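Local structure of RNA pseudouridylate synthase domain-containing protein 1 (Homo sapiens, 5VBB) at residues A[109-114]-A[147-152]; A[11-16]-A[218-223]. The protein probably binds RNA and isomerises uridine to pseudouridine, as a pseudouridine synthase of the RluA type. One frame throughout, in Å; residues are numbered along the deposited sequence.

The two contacts lie well apart, with centres about 29 Å from each other and nearest atoms about 16 Å apart, and they do not touch. Both nevertheless reach the same antiparallel sheet. Contact 1 (109-114 with 147-152) is a strand pairing within it, whereas in contact 2 (11-16 with 218-223) the end of strand 10-14, an edge strand of a separate four-stranded sheet within this chain, and the residue after it meet 218-223 mainly through side chains, without backbone pairing. Along the chain, both segments of contact 1 fall between those of contact 2, whose closest ends are 202 residues apart. Neither contact is at the active site, where Asp67 is probably the catalytic residue.

Contact 1 of 2, residues A[109-114]-A[147-152]; sequences ESRVTI and DLVVLE
Arg111 and Asp147 carry the polar side-chain part of this contact, joined by a bidentate salt bridge on one face of a two-stranded ladder. The arginine grips side-on: NE meets Asp147 OD1 at 2.8 Å and NH2 meets Asp147 OD2 at 2.7 Å, both oxygens lying close to the guanidinium plane. OD1 accepts through its syn lone pair. OD2 is met on its syn side but out of the carboxylate plane, in keeping with a 34° turn between the two flat groups. Arg111 has CG anti to its backbone N (chi1 -177°) and runs extended to NE, a long arm that suits a partner two residues along the opposite strand from Val149, with which it pairs. Two bonds at separate atoms should restrain the guanidinium from turning. Beside the bridge, on the same face, the buried Val149 sets CG2 4.1 Å from Arg111 CG.

Backbone bonds hold the ladder itself. Val112 and Leu148 form a hydrogen-bonded pair, with Val112 N to Leu148 O and Leu148 N to Val112 O both 2.8 Å. Val150 N gives a further bond to Ser110 O, an oxygen that also accepts from Gln245 NE2. Arg111 CA adds a CA-H...O contact to Leu148 O.

On the other face the contacts are aliphatic. Val112 CB lies 4.2 Å from Leu148 CB, and Ile114 CD1 comes within 4.1 Å of Leu148 CD1 as the two side chains cross obliquely. Branched aliphatic residues suit this face, where Leu148 also packs on Val164 and Leu166 of the neighbouring strand.

The strands run antiparallel, at 159°, and the short strand 111-114 borders the long strand 146-156, which also pairs with 159-168. This is antiparallel sheet pairing within the pseudouridine synthase domain.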
ATOM      1  N   GLU A 109     -18.554  -8.273   6.304  1.00 47.61           N
ATOM      2  CA  GLU A 109     -18.541  -7.139   7.261  1.00 46.90           C
ATOM      3  C   GLU A 109     -18.215  -5.860   6.479  1.00 49.72           C
ATOM      4  O   GLU A 109     -17.340  -5.910   5.625  1.00 48.54           O
ATOM      5  CB  GLU A 109     -17.451  -7.330   8.326  1.00 47.21           C
ATOM      6  CG  GLU A 109     -17.596  -8.565   9.193  1.00 60.02           C
ATOM      7  CD  GLU A 109     -16.899  -9.843   8.767  1.00 84.81           C
ATOM      8  OE1 GLU A 109     -16.108  -9.807   7.797  1.00 85.11           O
ATOM      9  OE2 GLU A 109     -17.174 -10.897   9.388  1.00 84.59           O
ATOM     10  N   SER A 110     -18.851  -4.723   6.781  1.00 45.81           N
ATOM     11  CA  SER A 110     -18.553  -3.477   6.064  1.00 46.05           C
ATOM     12  C   SER A 110     -17.199  -2.895   6.475  1.00 45.49           C
ATOM     13  O   SER A 110     -16.536  -2.254   5.668  1.00 42.03           O
ATOM     14  CB  SER A 110     -19.658  -2.444   6.265  1.00 53.09           C
ATOM     15  OG  SER A 110     -19.546  -1.750   7.495  1.00 63.89           O
ATOM     16  N   ARG A 111     -16.801  -3.106   7.738  1.00 42.41           N
ATOM     17  CA  ARG A 111     -15.533  -2.595   8.266  1.00 40.84           C
ATOM     18  C   ARG A 111     -14.957  -3.606   9.225  1.00 43.32           C
ATOM     19  O   ARG A 111     -15.705  -4.226   9.998  1.00 42.74           O
ATOM     20  CB  ARG A 111     -15.744  -1.252   8.987  1.00 40.70           C
ATOM     21  CG  ARG A 111     -14.462  -0.596   9.515  1.00 40.31           C
ATOM     22  CD  ARG A 111     -14.785   0.747  10.105  1.00 43.08           C
ATOM     23  NE  ARG A 111     -13.612   1.599  10.274  1.00 45.48           N
ATOM     24  CZ  ARG A 111     -13.658   2.831  10.772  1.00 51.15           C
ATOM     25  NH1 ARG A 111     -14.816   3.364  11.132  1.00 38.77           N
ATOM     26  NH2 ARG A 111     -12.548   3.550  10.889  1.00 49.63           N
ATOM     27  N   VAL A 112     -13.648  -3.817   9.145  1.00 38.07           N
ATOM     28  CA  VAL A 112     -12.947  -4.782   9.996  1.00 38.15           C
ATOM     29  C   VAL A 112     -11.737  -4.110  10.608  1.00 39.87           C
ATOM     30  O   VAL A 112     -10.934  -3.513   9.886  1.00 40.16           O
ATOM     31  CB  VAL A 112     -12.510  -6.031   9.181  1.00 42.47           C
ATOM     32  CG1 VAL A 112     -11.725  -7.023  10.032  1.00 41.18           C
ATOM     33  CG2 VAL A 112     -13.702  -6.709   8.528  1.00 43.55           C
ATOM     34  N   THR A 113     -11.568  -4.274  11.915  1.00 35.31           N
ATOM     35  CA  THR A 113     -10.375  -3.827  12.639  1.00 35.38           C
ATOM     36  C   THR A 113      -9.518  -5.073  12.721  1.00 40.34           C
ATOM     37  O   THR A 113     -10.000  -6.092  13.196  1.00 41.74           O
ATOM     38  CB  THR A 113     -10.746  -3.335  14.040  1.00 45.78           C
ATOM     39  OG1 THR A 113     -11.601  -2.220  13.903  1.00 43.06           O
ATOM     40  CG2 THR A 113      -9.551  -2.909  14.826  1.00 44.89           C
ATOM     41  N   ILE A 114      -8.290  -5.034  12.226  1.00 34.43           N
ATOM     42  CA  ILE A 114      -7.396  -6.205  12.251  1.00 33.82           C
ATOM     43  C   ILE A 114      -6.293  -5.829  13.191  1.00 37.63           C
ATOM     44  O   ILE A 114      -5.499  -4.924  12.896  1.00 34.17           O
ATOM     45  CB  ILE A 114      -6.822  -6.582  10.883  1.00 35.92           C
ATOM     46  CG1 ILE A 114      -7.920  -6.547   9.787  1.00 37.95           C
ATOM     47  CG2 ILE A 114      -6.175  -7.966  11.012  1.00 37.72           C
ATOM     48  CD1 ILE A 114      -7.430  -6.579   8.421  1.00 43.77           C
ATOM     49  N   ASP A 147      -7.075  -0.965   9.769  1.00 33.32           N
ATOM     50  CA  ASP A 147      -8.488  -0.693   9.589  1.00 34.57           C
ATOM     51  C   ASP A 147      -8.859  -0.990   8.134  1.00 35.37           C
ATOM     52  O   ASP A 147      -8.286  -0.413   7.218  1.00 35.69           O
ATOM     53  CB  ASP A 147      -8.757   0.751   9.948  1.00 37.34           C
ATOM     54  CG  ASP A 147     -10.181   1.212   9.835  1.00 47.99           C
ATOM     55  OD1 ASP A 147     -11.088   0.396  10.066  1.00 46.46           O
ATOM     56  OD2 ASP A 147     -10.389   2.421   9.616  1.00 56.95           O
ATOM     57  N   LEU A 148      -9.802  -1.879   7.925  1.00 34.17           N
ATOM     58  CA  LEU A 148     -10.213  -2.317   6.577  1.00 31.66           C
ATOM     59  C   LEU A 148     -11.663  -1.897   6.362  1.00 36.36           C
ATOM     60  O   LEU A 148     -12.530  -2.314   7.129  1.00 37.17           O
ATOM     61  CB  LEU A 148     -10.091  -3.850   6.491  1.00 31.66           C
ATOM     62  CG  LEU A 148     -10.428  -4.563   5.173  1.00 33.18           C
ATOM     63  CD1 LEU A 148      -9.718  -5.884   5.086  1.00 34.97           C
ATOM     64  CD2 LEU A 148     -11.955  -4.851   5.005  1.00 34.92           C
ATOM     65  N   VAL A 149     -11.939  -1.194   5.272  1.00 33.11           N
ATOM     66  CA  VAL A 149     -13.285  -0.776   4.867  1.00 33.70           C
ATOM     67  C   VAL A 149     -13.579  -1.423   3.482  1.00 37.07           C
ATOM     68  O   VAL A 149     -12.847  -1.195   2.501  1.00 35.75           O
ATOM     69  CB  VAL A 149     -13.387   0.778   4.815  1.00 36.10           C
ATOM     70  CG1 VAL A 149     -14.769   1.230   4.356  1.00 37.72           C
ATOM     71  CG2 VAL A 149     -13.072   1.393   6.179  1.00 36.12           C
ATOM     72  N   VAL A 150     -14.678  -2.153   3.389  1.00 33.71           N
ATOM     73  CA  VAL A 150     -15.052  -2.809   2.142  1.00 34.72           C
ATOM     74  C   VAL A 150     -15.726  -1.784   1.225  1.00 39.30           C
ATOM     75  O   VAL A 150     -16.706  -1.179   1.626  1.00 37.56           O
ATOM     76  CB  VAL A 150     -15.941  -4.043   2.377  1.00 38.05           C
ATOM     77  CG1 VAL A 150     -16.287  -4.714   1.069  1.00 38.45           C
ATOM     78  CG2 VAL A 150     -15.266  -5.050   3.300  1.00 37.43           C
ATOM     79  N   LEU A 151     -15.193  -1.594   0.001  1.00 36.12           N
ATOM     80  CA  LEU A 151     -15.730  -0.632  -0.950  1.00 36.03           C
ATOM     81  C   LEU A 151     -16.718  -1.295  -1.884  1.00 40.59           C
ATOM     82  O   LEU A 151     -17.806  -0.767  -2.126  1.00 39.88           O
ATOM     83  CB  LEU A 151     -14.605  -0.005  -1.756  1.00 36.27           C
ATOM     84  CG  LEU A 151     -13.563   0.729  -0.966  1.00 40.06           C
ATOM     85  CD1 LEU A 151     -12.390   1.077  -1.867  1.00 40.03           C
ATOM     86  CD2 LEU A 151     -14.172   1.930  -0.214  1.00 39.80           C
ATOM     87  N   GLU A 152     -16.335  -2.449  -2.448  1.00 39.25           N
ATOM     88  CA  GLU A 152     -17.169  -3.138  -3.420  1.00 39.01           C
ATOM     89  C   GLU A 152     -16.918  -4.626  -3.409  1.00 42.55           C
ATOM     90  O   GLU A 152     -15.840  -5.063  -3.038  1.00 41.00           O
ATOM     91  CB  GLU A 152     -16.829  -2.632  -4.873  1.00 40.27           C
ATOM     92  CG  GLU A 152     -17.429  -1.291  -5.318  1.00 53.67           C
ATOM     93  CD  GLU A 152     -17.022  -0.788  -6.698  1.00 70.00           C
ATOM     94  OE1 GLU A 152     -15.806  -0.808  -6.978  1.00 46.14           O
ATOM     95  OE2 GLU A 152     -17.898  -0.378  -7.498  1.00 54.02           O
TER

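Contact 2 of 2, residues A[11-16]-A[218-223]; sequences IVYRSR and DTECVE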
ATOM      1  N   ILE A  11       4.389  11.508 -11.616  1.00 41.51           N
ATOM      2  CA  ILE A  11       4.537  12.431 -10.504  1.00 40.90           C
ATOM      3  C   ILE A  11       3.134  12.889 -10.089  1.00 42.85           C
ATOM      4  O   ILE A  11       2.312  13.215 -10.941  1.00 42.09           O
ATOM      5  CB  ILE A  11       5.458  13.590 -10.912  1.00 44.58           C
ATOM      6  CG1 ILE A  11       6.887  13.053 -11.301  1.00 46.69           C
ATOM      7  CG2 ILE A  11       5.537  14.669  -9.800  1.00 43.03           C
ATOM      8  N   VAL A  12       2.854  12.899  -8.793  1.00 38.96           N
ATOM      9  CA  VAL A  12       1.535  13.308  -8.332  1.00 39.01           C
ATOM     10  C   VAL A  12       1.605  14.554  -7.458  1.00 42.70           C
ATOM     11  O   VAL A  12       0.569  15.074  -7.101  1.00 37.61           O
ATOM     12  CB  VAL A  12       0.791  12.150  -7.617  1.00 40.85           C
ATOM     13  CG1 VAL A  12       0.526  11.032  -8.609  1.00 41.86           C
ATOM     14  CG2 VAL A  12       1.561  11.617  -6.423  1.00 39.25           C
ATOM     15  N   TYR A  13       2.809  15.048  -7.160  1.00 42.93           N
ATOM     16  CA  TYR A  13       3.014  16.194  -6.311  1.00 42.91           C
ATOM     17  C   TYR A  13       4.448  16.640  -6.474  1.00 46.65           C
ATOM     18  O   TYR A  13       5.361  15.821  -6.357  1.00 44.64           O
ATOM     19  CB  TYR A  13       2.742  15.788  -4.853  1.00 43.97           C
ATOM     20  CG  TYR A  13       2.905  16.889  -3.842  1.00 44.23           C
ATOM     21  CD1 TYR A  13       4.168  17.345  -3.482  1.00 45.57           C
ATOM     22  CD2 TYR A  13       1.825  17.328  -3.089  1.00 46.07           C
ATOM     23  CE1 TYR A  13       4.333  18.312  -2.505  1.00 45.66           C
ATOM     24  CE2 TYR A  13       1.985  18.259  -2.074  1.00 48.05           C
ATOM     25  CZ  TYR A  13       3.231  18.798  -1.833  1.00 51.35           C
ATOM     26  OH  TYR A  13       3.361  19.715  -0.837  1.00 56.13           O
ATOM     27  N   ARG A  14       4.668  17.938  -6.702  1.00 42.93           N
ATOM     28  CA  ARG A  14       6.025  18.457  -6.800  1.00 43.13           C
ATOM     29  C   ARG A  14       6.018  19.851  -6.230  1.00 47.24           C
ATOM     30  O   ARG A  14       5.209  20.678  -6.636  1.00 45.82           O
ATOM     31  CB  ARG A  14       6.536  18.425  -8.255  1.00 42.47           C
ATOM     32  CG  ARG A  14       7.842  19.188  -8.589  1.00 53.40           C
ATOM     33  CD  ARG A  14       9.108  18.371  -8.486  1.00 65.44           C
ATOM     34  NE  ARG A  14      10.321  19.167  -8.755  1.00 66.15           N
ATOM     35  CZ  ARG A  14      10.771  19.511  -9.961  1.00 87.29           C
ATOM     36  NH1 ARG A  14      10.099  19.167 -11.057  1.00 81.56           N
ATOM     37  NH2 ARG A  14      11.882  20.234 -10.082  1.00 81.88           N
ATOM     38  N   SER A  15       6.881  20.072  -5.245  1.00 43.91           N
ATOM     39  CA  SER A  15       7.136  21.353  -4.637  1.00 44.68           C
ATOM     40  C   SER A  15       8.645  21.630  -4.728  1.00 50.78           C
ATOM     41  O   SER A  15       9.383  20.859  -5.330  1.00 50.73           O
ATOM     42  CB  SER A  15       6.681  21.363  -3.181  1.00 44.69           C
ATOM     43  OG  SER A  15       7.561  20.627  -2.346  1.00 46.49           O
ATOM     44  N   ARG A  16       9.098  22.715  -4.103  1.00 47.05           N
ATOM     45  CA  ARG A  16      10.519  23.052  -4.034  1.00 48.67           C
ATOM     46  C   ARG A  16      11.290  22.009  -3.220  1.00 51.30           C
ATOM     47  O   ARG A  16      12.427  21.694  -3.546  1.00 52.34           O
ATOM     48  CB  ARG A  16      10.694  24.425  -3.349  1.00 52.57           C
ATOM     49  CG  ARG A  16      10.119  25.603  -4.163  1.00 65.71           C
ATOM     50  CD  ARG A  16       9.745  26.817  -3.291  1.00 67.04           C
ATOM     51  NE  ARG A  16      10.910  27.457  -2.672  1.00 64.18           N
ATOM     52  CZ  ARG A  16      11.821  28.175  -3.326  1.00 83.19           C
ATOM     53  NH1 ARG A  16      11.704  28.382  -4.635  1.00 79.48           N
ATOM     54  NH2 ARG A  16      12.855  28.696  -2.677  1.00 66.57           N
ATOM     55  N   ASP A 218       7.032  20.476   9.263  1.00 53.45           N
ATOM     56  CA  ASP A 218       7.089  21.841   9.829  1.00 55.87           C
ATOM     57  C   ASP A 218       6.816  22.938   8.779  1.00 61.44           C
ATOM     58  O   ASP A 218       6.070  23.865   9.072  1.00 64.89           O
ATOM     59  CB  ASP A 218       8.430  22.101  10.525  1.00 59.26           C
ATOM     60  CG  ASP A 218       9.688  21.812   9.721  1.00 70.56           C
ATOM     61  OD1 ASP A 218       9.568  21.500   8.522  1.00 71.25           O
ATOM     62  OD2 ASP A 218      10.796  21.886  10.302  1.00 79.16           O
ATOM     63  N   THR A 219       7.322  22.780   7.554  1.00 55.51           N
ATOM     64  CA  THR A 219       7.161  23.757   6.474  1.00 55.67           C
ATOM     65  C   THR A 219       6.064  23.454   5.456  1.00 55.00           C
ATOM     66  O   THR A 219       5.655  24.353   4.723  1.00 53.54           O
ATOM     67  CB  THR A 219       8.486  23.832   5.683  1.00 67.09           C
ATOM     68  OG1 THR A 219       8.819  22.524   5.217  1.00 72.12           O
ATOM     69  CG2 THR A 219       9.628  24.371   6.509  1.00 69.07           C
ATOM     70  N   GLU A 220       5.642  22.185   5.326  1.00 49.35           N
ATOM     71  CA  GLU A 220       4.744  21.814   4.253  1.00 47.03           C
ATOM     72  C   GLU A 220       3.949  20.568   4.592  1.00 46.38           C
ATOM     73  O   GLU A 220       4.533  19.621   5.096  1.00 43.54           O
ATOM     74  CB  GLU A 220       5.655  21.517   3.058  1.00 48.90           C
ATOM     75  CG  GLU A 220       4.985  21.292   1.724  1.00 57.24           C
ATOM     76  CD  GLU A 220       6.018  21.207   0.619  1.00 65.40           C
ATOM     77  OE1 GLU A 220       7.084  21.847   0.739  1.00 59.51           O
ATOM     78  OE2 GLU A 220       5.785  20.464  -0.355  1.00 66.76           O
ATOM     79  N   CYS A 221       2.648  20.549   4.319  1.00 44.21           N
ATOM     80  CA  CYS A 221       1.849  19.338   4.542  1.00 43.86           C
ATOM     81  C   CYS A 221       1.767  18.659   3.212  1.00 46.81           C
ATOM     82  O   CYS A 221       0.988  19.074   2.340  1.00 46.91           O
ATOM     83  CB  CYS A 221       0.469  19.655   5.105  1.00 45.01           C
ATOM     84  SG  CYS A 221      -0.562  18.195   5.392  1.00 48.09           S
ATOM     85  N   VAL A 222       2.630  17.645   3.024  1.00 41.18           N
ATOM     86  CA  VAL A 222       2.688  16.880   1.781  1.00 40.29           C
ATOM     87  C   VAL A 222       1.508  15.956   1.830  1.00 45.85           C
ATOM     88  O   VAL A 222       1.531  15.038   2.637  1.00 46.61           O
ATOM     89  CB  VAL A 222       4.005  16.089   1.648  1.00 42.77           C
ATOM     90  CG1 VAL A 222       4.023  15.240   0.363  1.00 42.02           C
ATOM     91  CG2 VAL A 222       5.208  17.009   1.735  1.00 42.73           C
ATOM     92  N   GLU A 223       0.460  16.211   1.022  1.00 39.97           N
ATOM     93  CA  GLU A 223      -0.730  15.381   1.067  1.00 38.83           C
ATOM     94  C   GLU A 223      -1.134  14.969  -0.331  1.00 42.00           C
ATOM     95  O   GLU A 223      -1.358  15.826  -1.195  1.00 39.87           O
ATOM     96  CB  GLU A 223      -1.837  16.146   1.777  1.00 40.21           C
ATOM     97  CG  GLU A 223      -3.187  15.461   1.770  1.00 44.39           C
ATOM     98  CD  GLU A 223      -4.231  16.201   2.577  1.00 62.25           C
ATOM     99  OE1 GLU A 223      -4.025  17.397   2.878  1.00 68.83           O
ATOM    100  OE2 GLU A 223      -5.250  15.570   2.932  1.00 51.91           O
TER
HETATM  101  O   HOH W   1       1.421  21.417   0.042  1.00 54.32           O
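Tyr13 reaches across to Glu220 tip to tip, its OH giving a hydrogen bond of 2.6 Å to Glu220 OE2. Its CB points toward residues 218-223, and CG stands anti to the backbone N (chi1 -179°). Ring and carboxylate are nearly coplanar, 21° apart, with OE2 at the ring edge and accepting through its anti lone pair. One face of the ring is covered by Val222, whose CG1 makes a CH-pi contact over the centre, 4.2 Å from the Tyr13 centroid. Tyrosine suits the place because it offers a flat apolar face to the valine and a hydroxyl to the acid. That hydroxyl also accepts from a water, 2.7 Å from Tyr13 OH, which passes a weak bond on to Cys221 O.

Two residues on, Ser15 comes to the same oxygen: its OG donates to Glu220 OE2 over 2.7 Å, on the syn side. Ser15 OG in turn accepts from the backbone N of Asp17 and of Phe18, so a short side chain that both gives and takes fits the place just after the strand.

Glu220 spans the gap with an extended chain, CG being anti to its backbone N (chi1 -171°). An alanine here would probably leave the hydroxyls of Tyr13 and Ser15 without their shared acceptor and the tyrosine tip less firmly placed.

Two short bonds from neutral hydroxyls are likely to favour the ionised carboxylate and partly offset its charge at OE2. One oxygen thus gathers both hydroxyls at the surface, while the ring of Tyr13 on Val222 adds apolar contact between the two sheets.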